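Local structure of Ps01740 (Pseudomonas sp. UW4, 5UIF) at residues Pro1-Thr7 / Ala61-Ile67; Arg76-Leu80 / Val100-Asp104; Gln16-Leu20 / Val86-Thr91. The protein is a homologue of cis-3-chloroacrylic acid dehalogenase in the tautomerase superfamily and probably acts as a hydrolytic dehalogenase. One frame throughout, in Å; residues are numbered along the deposited sequence.

Contact 1 is the centre of the fold: strands 2-8 and 61-68 pair side by side, mostly buried, through regular backbone hydrogen bonds. Contact 2 is also buried but sets helix 73-91 against strand 98-105, at the edge of the chain's own sheet, with an aliphatic interior and an arginine-aspartate salt bridge at one end, beside the second subunit. Contact 3 is only partly buried; the far end of the same helix meets helix 14-32 there through aliphatic side chains, a tyrosine ring and one amide hydrogen bond. Contacts 1 and 2 join through strands 61-68 and 98-105, where Gly65 probably bonds to Ala101 and Val103. Tyr87 of contact 3 packs on Thr7, Ala61 and Ile63 of contact 1.

Contact 1: residues Pro1-Thr7 / Ala61-Ile67; sequences PLYECQT and AIIRGQI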
ATOM      1  N   PRO A   1      12.948  -0.916  -7.221  1.00 53.54           N
ATOM      2  CA  PRO A   1      11.583  -0.635  -7.679  1.00 50.93           C
ATOM      3  C   PRO A   1      10.598  -1.731  -7.290  1.00 49.89           C
ATOM      4  O   PRO A   1      10.937  -2.914  -7.341  1.00 49.86           O
ATOM      5  CB  PRO A   1      11.734  -0.555  -9.199  1.00 49.60           C
ATOM      6  CG  PRO A   1      12.928  -1.393  -9.498  1.00 50.82           C
ATOM      7  CD  PRO A   1      13.863  -1.166  -8.348  1.00 53.73           C
ATOM      8  N   LEU A   2       9.388  -1.334  -6.910  1.00 49.69           N
ATOM      9  CA  LEU A   2       8.359  -2.283  -6.506  1.00 48.91           C
ATOM     10  C   LEU A   2       7.039  -2.017  -7.223  1.00 47.87           C
ATOM     11  O   LEU A   2       6.580  -0.877  -7.292  1.00 48.10           O
ATOM     12  CB  LEU A   2       8.150  -2.230  -4.991  1.00 50.15           C
ATOM     13  CG  LEU A   2       7.004  -3.081  -4.439  1.00 49.60           C
ATOM     14  CD1 LEU A   2       7.222  -4.553  -4.758  1.00 49.30           C
ATOM     15  CD2 LEU A   2       6.846  -2.868  -2.942  1.00 51.43           C
ATOM     16  N   TYR A   3       6.438  -3.074  -7.757  1.00 47.30           N
ATOM     17  CA  TYR A   3       5.135  -2.975  -8.406  1.00 46.82           C
ATOM     18  C   TYR A   3       4.138  -3.926  -7.752  1.00 47.55           C
ATOM     19  O   TYR A   3       4.429  -5.107  -7.561  1.00 47.84           O
ATOM     20  CB  TYR A   3       5.250  -3.277  -9.902  1.00 45.67           C
ATOM     21  CG  TYR A   3       5.942  -2.195 -10.699  1.00 46.20           C
ATOM     22  CD1 TYR A   3       7.325  -2.171 -10.821  1.00 47.32           C
ATOM     23  CD2 TYR A   3       5.211  -1.200 -11.335  1.00 45.64           C
ATOM     24  CE1 TYR A   3       7.961  -1.184 -11.551  1.00 47.87           C
ATOM     25  CE2 TYR A   3       5.837  -0.209 -12.066  1.00 46.01           C
ATOM     26  CZ  TYR A   3       7.211  -0.205 -12.171  1.00 47.28           C
ATOM     27  OH  TYR A   3       7.838   0.780 -12.900  1.00 48.11           O
ATOM     28  N   GLU A   4       2.963  -3.407  -7.410  1.00 48.04           N
ATOM     29  CA  GLU A   4       1.940  -4.204  -6.744  1.00 48.61           C
ATOM     30  C   GLU A   4       0.644  -4.231  -7.547  1.00 48.42           C
ATOM     31  O   GLU A   4       0.145  -3.189  -7.970  1.00 48.87           O
ATOM     32  CB  GLU A   4       1.674  -3.663  -5.338  1.00 49.96           C
ATOM     33  CG  GLU A   4       2.902  -3.640  -4.443  1.00 52.39           C
ATOM     34  CD  GLU A   4       2.637  -2.987  -3.101  1.00 55.40           C
ATOM     35  OE1 GLU A   4       2.054  -3.653  -2.219  1.00 56.71           O
ATOM     36  OE2 GLU A   4       3.012  -1.810  -2.926  1.00 56.97           O
ATOM     37  N   CYS A   5       0.103  -5.428  -7.751  1.00 48.00           N
ATOM     38  CA  CYS A   5      -1.130  -5.594  -8.514  1.00 47.28           C
ATOM     39  C   CYS A   5      -2.276  -6.068  -7.626  1.00 48.16           C
ATOM     40  O   CYS A   5      -2.195  -7.128  -7.005  1.00 49.09           O
ATOM     41  CB  CYS A   5      -0.917  -6.578  -9.665  1.00 46.83           C
ATOM     42  SG  CYS A   5      -2.319  -6.719 -10.799  1.00 39.86           S
ATOM     43  N   GLN A   6      -3.343  -5.277  -7.571  1.00 48.04           N
ATOM     44  CA  GLN A   6      -4.509  -5.615  -6.763  1.00 48.86           C
ATOM     45  C   GLN A   6      -5.742  -5.848  -7.628  1.00 49.53           C
ATOM     46  O   GLN A   6      -6.256  -4.922  -8.254  1.00 50.27           O
ATOM     47  CB  GLN A   6      -4.795  -4.512  -5.743  1.00 50.00           C
ATOM     48  CG  GLN A   6      -3.872  -4.519  -4.539  1.00 51.78           C
ATOM     49  CD  GLN A   6      -4.235  -3.453  -3.525  1.00 54.72           C
ATOM     50  OE1 GLN A   6      -4.958  -2.505  -3.835  1.00 55.36           O
ATOM     51  NE2 GLN A   6      -3.736  -3.603  -2.304  1.00 57.16           N
ATOM     52  N   THR A   7      -6.210  -7.092  -7.662  1.00 49.65           N
ATOM     53  CA  THR A   7      -7.411  -7.439  -8.413  1.00 49.85           C
ATOM     54  C   THR A   7      -8.372  -8.248  -7.552  1.00 51.18           C
ATOM     55  O   THR A   7      -8.018  -8.691  -6.460  1.00 51.71           O
ATOM     56  CB  THR A   7      -7.081  -8.251  -9.683  1.00 49.19           C
ATOM     57  OG1 THR A   7      -6.499  -9.507  -9.313  1.00 49.37           O
ATOM     58  CG2 THR A   7      -6.113  -7.489 -10.575  1.00 47.91           C
ATOM     59  N   ALA A  61      -8.993  -2.880 -11.324  1.00 50.23           N
ATOM     60  CA  ALA A  61      -7.643  -3.410 -11.210  1.00 48.32           C
ATOM     61  C   ALA A  61      -6.661  -2.285 -10.916  1.00 47.44           C
ATOM     62  O   ALA A  61      -6.550  -1.329 -11.685  1.00 46.76           O
ATOM     63  CB  ALA A  61      -7.250  -4.145 -12.477  1.00 46.55           C
ATOM     64  N   ILE A  62      -5.953  -2.399  -9.799  1.00 48.14           N
ATOM     65  CA  ILE A  62      -5.037  -1.349  -9.374  1.00 47.38           C
ATOM     66  C   ILE A  62      -3.590  -1.828  -9.389  1.00 46.07           C
ATOM     67  O   ILE A  62      -3.218  -2.747  -8.658  1.00 47.52           O
ATOM     68  CB  ILE A  62      -5.381  -0.832  -7.960  1.00 49.25           C
ATOM     69  CG1 ILE A  62      -6.729  -0.104  -7.964  1.00 52.10           C
ATOM     70  CG2 ILE A  62      -4.292   0.100  -7.456  1.00 48.09           C
ATOM     71  CD1 ILE A  62      -7.930  -1.003  -7.741  1.00 55.07           C
ATOM     72  N   ILE A  63      -2.780  -1.198 -10.233  1.00 43.96           N
ATOM     73  CA  ILE A  63      -1.355  -1.494 -10.294  1.00 43.32           C
ATOM     74  C   ILE A  63      -0.549  -0.272  -9.880  1.00 44.36           C
ATOM     75  O   ILE A  63      -0.534   0.739 -10.581  1.00 44.21           O
ATOM     76  CB  ILE A  63      -0.923  -1.938 -11.703  1.00 41.11           C
ATOM     77  CG1 ILE A  63      -1.702  -3.182 -12.136  1.00 41.67           C
ATOM     78  CG2 ILE A  63       0.576  -2.202 -11.740  1.00 39.65           C
ATOM     79  CD1 ILE A  63      -1.381  -3.646 -13.540  1.00 41.10           C
ATOM     80  N   ARG A  64       0.117  -0.364  -8.734  1.00 46.05           N
ATOM     81  CA  ARG A  64       0.907   0.749  -8.224  1.00 47.13           C
ATOM     82  C   ARG A  64       2.395   0.420  -8.228  1.00 47.29           C
ATOM     83  O   ARG A  64       2.800  -0.679  -7.847  1.00 47.99           O
ATOM     84  CB  ARG A  64       0.452   1.125  -6.813  1.00 49.76           C
ATOM     85  CG  ARG A  64      -0.951   1.706  -6.758  1.00 51.07           C
ATOM     86  CD  ARG A  64      -1.338   2.087  -5.341  1.00 54.41           C
ATOM     87  NE  ARG A  64      -1.449   0.920  -4.471  1.00 56.54           N
ATOM     88  CZ  ARG A  64      -1.742   0.980  -3.177  1.00 59.49           C
ATOM     89  NH1 ARG A  64      -1.954   2.154  -2.598  1.00 61.01           N
ATOM     90  NH2 ARG A  64      -1.824  -0.132  -2.460  1.00 61.39           N
ATOM     91  N   GLY A  65       3.205   1.380  -8.662  1.00 46.80           N
ATOM     92  CA  GLY A  65       4.639   1.187  -8.744  1.00 47.18           C
ATOM     93  C   GLY A  65       5.425   2.293  -8.068  1.00 48.61           C
ATOM     94  O   GLY A  65       5.204   3.474  -8.328  1.00 48.56           O
ATOM     95  N   GLN A  66       6.345   1.905  -7.192  1.00 50.78           N
ATOM     96  CA  GLN A  66       7.212   2.863  -6.515  1.00 53.00           C
ATOM     97  C   GLN A  66       8.622   2.799  -7.092  1.00 54.27           C
ATOM     98  O   GLN A  66       9.352   1.836  -6.860  1.00 56.02           O
ATOM     99  CB  GLN A  66       7.237   2.597  -5.009  1.00 55.69           C
ATOM    100  CG  GLN A  66       5.923   2.899  -4.303  1.00 56.54           C
ATOM    101  CD  GLN A  66       5.989   2.652  -2.809  1.00 60.94           C
ATOM    102  OE1 GLN A  66       6.348   1.562  -2.363  1.00 63.06           O
ATOM    103  NE2 GLN A  66       5.644   3.668  -2.026  1.00 62.70           N
ATOM    104  N   ILE A  67       8.998   3.827  -7.846  1.00 53.85           N
ATOM    105  CA  ILE A  67      10.292   3.845  -8.520  1.00 54.85           C
ATOM    106  C   ILE A  67      11.218   4.919  -7.966  1.00 58.10           C
ATOM    107  O   ILE A  67      10.815   5.758  -7.159  1.00 58.65           O
ATOM    108  CB  ILE A  67      10.136   4.076 -10.035  1.00 52.14           C
ATOM    109  CG1 ILE A  67       9.727   5.524 -10.314  1.00 51.17           C
ATOM    110  CG2 ILE A  67       9.131   3.096 -10.623  1.00 49.68           C
ATOM    111  CD1 ILE A  67       9.744   5.892 -11.781  1.00 49.91           C
TER
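Leu2 with Gln66, Glu4 with Arg64 and Gln6 with Ile62 are antiparallel hydrogen-bonded pairs, closed by six backbone bonds between strand segments whose axes lie 4.6 Å apart and run at 169°. Between them stand the non-hydrogen-bonded pairs Tyr3-Gly65 and Cys5-Ile63. The Tyr3 ring leaves beside its backbone N (chi1 -71°) and leans across the neighbouring strand, bringing CD2 to 3.6 Å from Gly65 CA. Glycine suits this place because a CB would run into the ring. Farther out, Tyr3 OH lies 3.5 Å from Ile67 CG2 and bonds to His28 of helix 14-32. A leucine in place of Tyr3 would probably leave His28 without this partner and uncover Gly65. On the same face Cys5 SG meets Ile63 CG1 at 3.8 Å. The opposite face mixes the polar Glu4, Gln6, Arg64 and Gln66 with Leu2 and Ile62, and meets other subunits: Gln6 NE2 passes Arg64 NH2 at 4.0 Å without bonding, while Arg64 forms a salt bridge with Glu4 of the second subunit. The antiparallel pair joins two beta-alpha-beta units, the hallmark of the tautomerase superfamily fold, whose characteristic amino-terminal proline is here Pro1.

Contact 2: residues Arg76-Leu80 / Val100-Asp104; sequences RHAIL and VAVVD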
ATOM      1  N   ARG A  76       8.188   8.323 -17.028  1.00 49.11           N
ATOM      2  CA  ARG A  76       7.096   7.822 -16.200  1.00 46.73           C
ATOM      3  C   ARG A  76       5.866   7.490 -17.036  1.00 46.60           C
ATOM      4  O   ARG A  76       5.283   6.415 -16.899  1.00 46.36           O
ATOM      5  CB  ARG A  76       6.727   8.846 -15.127  1.00 46.39           C
ATOM      6  CG  ARG A  76       5.666   8.366 -14.153  1.00 44.65           C
ATOM      7  CD  ARG A  76       5.081   9.528 -13.373  1.00 45.42           C
ATOM      8  NE  ARG A  76       6.096  10.521 -13.036  1.00 47.27           N
ATOM      9  CZ  ARG A  76       6.874  10.464 -11.961  1.00 47.69           C
ATOM     10  NH1 ARG A  76       7.770  11.416 -11.740  1.00 49.70           N
ATOM     11  NH2 ARG A  76       6.758   9.455 -11.108  1.00 46.55           N
ATOM     12  N   HIS A  77       5.478   8.427 -17.898  1.00 47.56           N
ATOM     13  CA  HIS A  77       4.320   8.254 -18.770  1.00 47.00           C
ATOM     14  C   HIS A  77       4.461   7.020 -19.653  1.00 45.35           C
ATOM     15  O   HIS A  77       3.488   6.301 -19.889  1.00 44.22           O
ATOM     16  CB  HIS A  77       4.120   9.496 -19.640  1.00 49.43           C
ATOM     17  CG  HIS A  77       3.041   9.348 -20.667  1.00 50.70           C
ATOM     18  ND1 HIS A  77       1.703   9.494 -20.368  1.00 50.94           N
ATOM     19  CD2 HIS A  77       3.101   9.062 -21.989  1.00 51.91           C
ATOM     20  CE1 HIS A  77       0.986   9.306 -21.462  1.00 52.03           C
ATOM     21  NE2 HIS A  77       1.810   9.043 -22.460  1.00 52.91           N
ATOM     22  N   ALA A  78       5.677   6.781 -20.134  1.00 45.35           N
ATOM     23  CA  ALA A  78       5.961   5.619 -20.966  1.00 44.50           C
ATOM     24  C   ALA A  78       5.739   4.329 -20.183  1.00 42.02           C
ATOM     25  O   ALA A  78       5.258   3.335 -20.728  1.00 41.58           O
ATOM     26  CB  ALA A  78       7.384   5.680 -21.498  1.00 45.98           C
ATOM     27  N   ILE A  79       6.088   4.355 -18.902  1.00 40.59           N
ATOM     28  CA  ILE A  79       5.875   3.210 -18.027  1.00 38.90           C
ATOM     29  C   ILE A  79       4.385   3.014 -17.765  1.00 37.78           C
ATOM     30  O   ILE A  79       3.878   1.894 -17.830  1.00 36.30           O
ATOM     31  CB  ILE A  79       6.617   3.372 -16.688  1.00 38.54           C
ATOM     32  CG1 ILE A  79       8.120   3.522 -16.928  1.00 39.91           C
ATOM     33  CG2 ILE A  79       6.345   2.185 -15.778  1.00 37.42           C
ATOM     34  CD1 ILE A  79       8.923   3.742 -15.666  1.00 40.42           C
ATOM     35  N   LEU A  80       3.692   4.113 -17.474  1.00 39.15           N
ATOM     36  CA  LEU A  80       2.251   4.086 -17.231  1.00 39.87           C
ATOM     37  C   LEU A  80       1.485   3.493 -18.407  1.00 41.03           C
ATOM     38  O   LEU A  80       0.655   2.598 -18.233  1.00 40.37           O
ATOM     39  CB  LEU A  80       1.732   5.497 -16.943  1.00 40.82           C
ATOM     40  CG  LEU A  80       1.983   6.084 -15.554  1.00 41.01           C
ATOM     41  CD1 LEU A  80       1.639   7.563 -15.536  1.00 42.21           C
ATOM     42  CD2 LEU A  80       1.164   5.339 -14.516  1.00 40.84           C
ATOM     43  N   VAL A 100      -3.448   2.611 -13.063  1.00 41.74           N
ATOM     44  CA  VAL A 100      -2.011   2.434 -12.891  1.00 40.61           C
ATOM     45  C   VAL A 100      -1.373   3.712 -12.353  1.00 41.20           C
ATOM     46  O   VAL A 100      -1.638   4.804 -12.854  1.00 42.64           O
ATOM     47  CB  VAL A 100      -1.324   2.036 -14.214  1.00 41.26           C
ATOM     48  CG1 VAL A 100       0.166   1.805 -13.996  1.00 40.71           C
ATOM     49  CG2 VAL A 100      -1.976   0.794 -14.799  1.00 41.00           C
ATOM     50  N   ALA A 101      -0.535   3.569 -11.331  1.00 40.17           N
ATOM     51  CA  ALA A 101       0.139   4.714 -10.727  1.00 40.41           C
ATOM     52  C   ALA A 101       1.623   4.438 -10.502  1.00 40.17           C
ATOM     53  O   ALA A 101       1.996   3.415  -9.925  1.00 38.78           O
ATOM     54  CB  ALA A 101      -0.533   5.090  -9.415  1.00 39.65           C
ATOM     55  N   VAL A 102       2.466   5.355 -10.965  1.00 42.05           N
ATOM     56  CA  VAL A 102       3.908   5.243 -10.780  1.00 42.75           C
ATOM     57  C   VAL A 102       4.439   6.457 -10.023  1.00 44.68           C
ATOM     58  O   VAL A 102       4.600   7.536 -10.595  1.00 47.04           O
ATOM     59  CB  VAL A 102       4.647   5.113 -12.127  1.00 44.19           C
ATOM     60  CG1 VAL A 102       6.148   5.016 -11.905  1.00 44.87           C
ATOM     61  CG2 VAL A 102       4.142   3.901 -12.895  1.00 42.70           C
ATOM     62  N   VAL A 103       4.709   6.278  -8.734  1.00 44.55           N
ATOM     63  CA  VAL A 103       5.140   7.385  -7.886  1.00 47.47           C
ATOM     64  C   VAL A 103       6.653   7.407  -7.680  1.00 49.66           C
ATOM     65  O   VAL A 103       7.316   6.370  -7.719  1.00 48.21           O
ATOM     66  CB  VAL A 103       4.448   7.338  -6.509  1.00 46.24           C
ATOM     67  CG1 VAL A 103       2.947   7.532  -6.665  1.00 45.93           C
ATOM     68  CG2 VAL A 103       4.751   6.025  -5.807  1.00 43.67           C
ATOM     69  N   ASP A 104       7.191   8.603  -7.463  1.00 53.52           N
ATOM     70  CA  ASP A 104       8.617   8.775  -7.221  1.00 56.54           C
ATOM     71  C   ASP A 104       8.968   8.554  -5.757  1.00 58.04           C
ATOM     72  O   ASP A 104       8.309   9.083  -4.863  1.00 59.31           O
ATOM     73  CB  ASP A 104       9.077  10.169  -7.656  1.00 60.06           C
ATOM     74  CG  ASP A 104       9.296  10.271  -9.150  1.00 61.43           C
ATOM     75  OD1 ASP A 104       9.489   9.221  -9.798  1.00 59.84           O
ATOM     76  OD2 ASP A 104       9.281  11.403  -9.678  1.00 64.41           O
TER
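Arg76 swings its CG opposite the backbone N (chi1 -176°), runs on extended and then bends at chi3 (-38°), a course that carries its guanidinium past Val102 to Asp104 on the strand. Asp104, with CG lying beside its own backbone N, brings its carboxylate to meet it. The main bond is nearly straight, from Arg76 NH1 to Asp104 OD2 at 2.6 Å, and this oxygen lies in the guanidinium plane although it is approached from above the carboxylate plane. The two flat groups are turned 57° against each other, so the pairing is lopsided: Arg76 NH2 makes a weak bond to Asp104 OD1 at 3.0 Å. The same NH2 donates to Val102 O at 2.9 Å, tying the side chain to the backbone of the strand as well. Arg76 NE bonds to Gln73, and Trp109 of the second subunit makes a cation-pi contact with Arg76, so the charge has partners in both chains.

Farther along, the contact becomes largely apolar. Val102, beta-branched and suited to a strand, faces the helix: its CB lies 4.0 Å from Arg76 CG, whose methylene chain slides past it. Val102 CG2 fits between Leu80 CD2 at 3.7 Å and Ile79 CG2 at 4.0 Å. Leu80 CD2 also touches Val100 CG1 at 3.7 Å, the longer leucine thereby reaching two short valines. Alternation along the strand leaves Ala101 and Val103 pointing away from the helix.

Val100 and Ala101 also pair with an antiparallel strand of the second subunit, which continues the sheet across the interface. Within the chain, helix 73-91 here lies against the final strand of the unit 61-68, 73-91, 98-105, the helix-on-sheet packing of a beta-alpha-beta crossover.

Contact 3: residues Gln16-Leu20 / Val86-Thr91; sequences QRQSL and VYMAVT
Leu20 reaches the ring of Tyr87 obliquely, its CD1 lying 3.9 Å from Tyr87 CD1, while one face of that ring carries Thr91 CG2, 3.5 Å above the plane and shifted toward the rim. The other flat group is the amide of Gln16, whose NE2 donates to Val90 O at 3.0 Å, the acceptor close to the amide plane. Relative to the carbonyl, however, the donor stands above the plane, 49° out of it, and the bond is bent. Val90 lies in the last turn of helix 73-91, where carbonyls run short of in-helix donors, so a side-chain amide long enough to span from the facing helix suits the place. Gln16 OE1 bonds to the backbone N of Ser13, just ahead of helix 14-32, and this second bond probably limits rotation of the amide.

These are the two antiparallel helices of the alpha/beta tautomerase fold, lying together on one face of the sheet; their short segments run at 157° to each other, with axes 10.7 Å apart. At that separation the backbones do not touch each other, and side chains span the interface. With CG turned anti to its carbonyl carbon (chi1 -70°), Leu20 divides the work between its branches: CD1 goes to Tyr87, whereas CD2 meets Val86 CG1 at 3.8 Å and Val90 CG2 at 3.9 Å. These two valines, one helical turn apart, offer short, stiff surfaces to the longer leucine. The aliphatic part of Gln16 adds to the seam, with CG 3.8 Å from Val90 CG1.

Leu20 also packs on Phe43 of strand 40-46, which places it between the helix layer and the sheet, and Tyr87 packs on Thr11. Thr91 OG1 and the Thr91 backbone N both donate to Tyr87 O, from opposite faces of its carbonyl plane.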
ATOM      1  N   GLN A  16      -0.914 -15.833 -16.191  1.00 51.56           N
ATOM      2  CA  GLN A  16      -1.111 -14.401 -16.371  1.00 48.42           C
ATOM      3  C   GLN A  16      -0.210 -13.590 -15.447  1.00 46.56           C
ATOM      4  O   GLN A  16       0.331 -12.561 -15.849  1.00 45.25           O
ATOM      5  CB  GLN A  16      -2.577 -14.028 -16.145  1.00 47.47           C
ATOM      6  CG  GLN A  16      -3.479 -14.376 -17.317  1.00 48.62           C
ATOM      7  CD  GLN A  16      -4.933 -14.053 -17.048  1.00 48.64           C
ATOM      8  OE1 GLN A  16      -5.475 -14.405 -16.002  1.00 48.74           O
ATOM      9  NE2 GLN A  16      -5.573 -13.376 -17.995  1.00 48.72           N
ATOM     10  N   ARG A  17      -0.046 -14.056 -14.213  1.00 46.95           N
ATOM     11  CA  ARG A  17       0.830 -13.380 -13.263  1.00 46.28           C
ATOM     12  C   ARG A  17       2.285 -13.479 -13.707  1.00 46.62           C
ATOM     13  O   ARG A  17       3.064 -12.544 -13.524  1.00 45.90           O
ATOM     14  CB  ARG A  17       0.662 -13.961 -11.859  1.00 47.17           C
ATOM     15  CG  ARG A  17      -0.620 -13.532 -11.165  1.00 47.19           C
ATOM     16  CD  ARG A  17      -0.644 -13.981  -9.713  1.00 48.29           C
ATOM     17  NE  ARG A  17      -0.697 -15.434  -9.594  1.00 50.44           N
ATOM     18  CZ  ARG A  17      -1.824 -16.131  -9.492  1.00 51.43           C
ATOM     19  NH1 ARG A  17      -2.993 -15.506  -9.493  1.00 50.74           N
ATOM     20  NH2 ARG A  17      -1.784 -17.453  -9.387  1.00 53.38           N
ATOM     21  N   GLN A  18       2.642 -14.615 -14.295  1.00 48.10           N
ATOM     22  CA  GLN A  18       3.982 -14.811 -14.835  1.00 49.13           C
ATOM     23  C   GLN A  18       4.234 -13.859 -15.998  1.00 48.79           C
ATOM     24  O   GLN A  18       5.289 -13.233 -16.085  1.00 49.37           O
ATOM     25  CB  GLN A  18       4.174 -16.260 -15.289  1.00 51.69           C
ATOM     26  CG  GLN A  18       5.549 -16.554 -15.867  1.00 53.59           C
ATOM     27  CD  GLN A  18       6.649 -16.480 -14.825  1.00 54.69           C
ATOM     28  OE1 GLN A  18       6.438 -16.813 -13.659  1.00 55.52           O
ATOM     29  NE2 GLN A  18       7.830 -16.040 -15.241  1.00 55.17           N
ATOM     30  N   SER A  19       3.251 -13.752 -16.887  1.00 48.14           N
ATOM     31  CA  SER A  19       3.352 -12.881 -18.052  1.00 47.29           C
ATOM     32  C   SER A  19       3.456 -11.415 -17.648  1.00 45.17           C
ATOM     33  O   SER A  19       4.306 -10.683 -18.154  1.00 44.91           O
ATOM     34  CB  SER A  19       2.149 -13.083 -18.975  1.00 48.12           C
ATOM     35  OG  SER A  19       2.082 -14.419 -19.443  1.00 50.53           O
ATOM     36  N   LEU A  20       2.588 -10.994 -16.734  1.00 44.36           N
ATOM     37  CA  LEU A  20       2.558  -9.607 -16.285  1.00 43.29           C
ATOM     38  C   LEU A  20       3.833  -9.222 -15.540  1.00 44.14           C
ATOM     39  O   LEU A  20       4.326  -8.105 -15.681  1.00 43.75           O
ATOM     40  CB  LEU A  20       1.336  -9.360 -15.397  1.00 42.11           C
ATOM     41  CG  LEU A  20      -0.018  -9.369 -16.112  1.00 42.02           C
ATOM     42  CD1 LEU A  20      -1.161  -9.335 -15.109  1.00 41.49           C
ATOM     43  CD2 LEU A  20      -0.119  -8.203 -17.084  1.00 41.55           C
ATOM     44  N   VAL A  86      -0.636  -3.429 -21.655  1.00 42.17           N
ATOM     45  CA  VAL A  86      -0.328  -4.838 -21.455  1.00 42.29           C
ATOM     46  C   VAL A  86      -1.400  -5.542 -20.625  1.00 42.33           C
ATOM     47  O   VAL A  86      -1.861  -6.624 -20.991  1.00 44.11           O
ATOM     48  CB  VAL A  86       1.050  -5.017 -20.780  1.00 41.39           C
ATOM     49  CG1 VAL A  86       1.158  -6.384 -20.117  1.00 42.16           C
ATOM     50  CG2 VAL A  86       2.168  -4.816 -21.794  1.00 41.39           C
ATOM     51  N   TYR A  87      -1.803  -4.923 -19.520  1.00 40.76           N
ATOM     52  CA  TYR A  87      -2.787  -5.533 -18.631  1.00 41.45           C
ATOM     53  C   TYR A  87      -4.129  -5.742 -19.327  1.00 43.19           C
ATOM     54  O   TYR A  87      -4.786  -6.765 -19.127  1.00 44.88           O
ATOM     55  CB  TYR A  87      -2.989  -4.689 -17.370  1.00 40.65           C
ATOM     56  CG  TYR A  87      -3.953  -5.323 -16.393  1.00 42.28           C
ATOM     57  CD1 TYR A  87      -3.517  -6.263 -15.468  1.00 43.13           C
ATOM     58  CD2 TYR A  87      -5.304  -4.995 -16.405  1.00 43.82           C
ATOM     59  CE1 TYR A  87      -4.396  -6.853 -14.579  1.00 45.18           C
ATOM     60  CE2 TYR A  87      -6.190  -5.580 -15.523  1.00 45.78           C
ATOM     61  CZ  TYR A  87      -5.731  -6.508 -14.611  1.00 46.64           C
ATOM     62  OH  TYR A  87      -6.612  -7.091 -13.730  1.00 49.05           O
ATOM     63  N   MET A  88      -4.537  -4.770 -20.135  1.00 42.81           N
ATOM     64  CA  MET A  88      -5.797  -4.867 -20.862  1.00 44.24           C
ATOM     65  C   MET A  88      -5.736  -5.957 -21.925  1.00 44.63           C
ATOM     66  O   MET A  88      -6.750  -6.558 -22.270  1.00 46.38           O
ATOM     67  CB  MET A  88      -6.155  -3.526 -21.507  1.00 45.38           C
ATOM     68  CG  MET A  88      -6.551  -2.444 -20.519  1.00 45.05           C
ATOM     69  SD  MET A  88      -6.991  -0.903 -21.344  1.00 61.62           S
ATOM     70  CE  MET A  88      -8.317  -1.461 -22.413  1.00 70.32           C
ATOM     71  N   ALA A  89      -4.537  -6.205 -22.443  1.00 43.35           N
ATOM     72  CA  ALA A  89      -4.347  -7.219 -23.473  1.00 44.13           C
ATOM     73  C   ALA A  89      -4.290  -8.618 -22.868  1.00 44.02           C
ATOM     74  O   ALA A  89      -4.756  -9.585 -23.470  1.00 46.34           O
ATOM     75  CB  ALA A  89      -3.085  -6.934 -24.264  1.00 43.73           C
ATOM     76  N   VAL A  90      -3.711  -8.715 -21.677  1.00 41.85           N
ATOM     77  CA  VAL A  90      -3.573  -9.992 -20.989  1.00 42.10           C
ATOM     78  C   VAL A  90      -4.901 -10.436 -20.379  1.00 42.87           C
ATOM     79  O   VAL A  90      -5.252 -11.616 -20.416  1.00 45.02           O
ATOM     80  CB  VAL A  90      -2.493  -9.912 -19.883  1.00 40.54           C
ATOM     81  CG1 VAL A  90      -2.545 -11.133 -18.973  1.00 41.51           C
ATOM     82  CG2 VAL A  90      -1.111  -9.757 -20.502  1.00 40.31           C
ATOM     83  N   THR A  91      -5.646  -9.477 -19.837  1.00 41.82           N
ATOM     84  CA  THR A  91      -6.858  -9.783 -19.083  1.00 43.58           C
ATOM     85  C   THR A  91      -8.139  -9.571 -19.885  1.00 46.94           C
ATOM     86  O   THR A  91      -9.095 -10.336 -19.754  1.00 49.71           O
ATOM     87  CB  THR A  91      -6.938  -8.929 -17.807  1.00 41.59           C
ATOM     88  OG1 THR A  91      -6.989  -7.541 -18.161  1.00 40.56           O
ATOM     89  CG2 THR A  91      -5.720  -9.172 -16.935  1.00 39.05           C
TER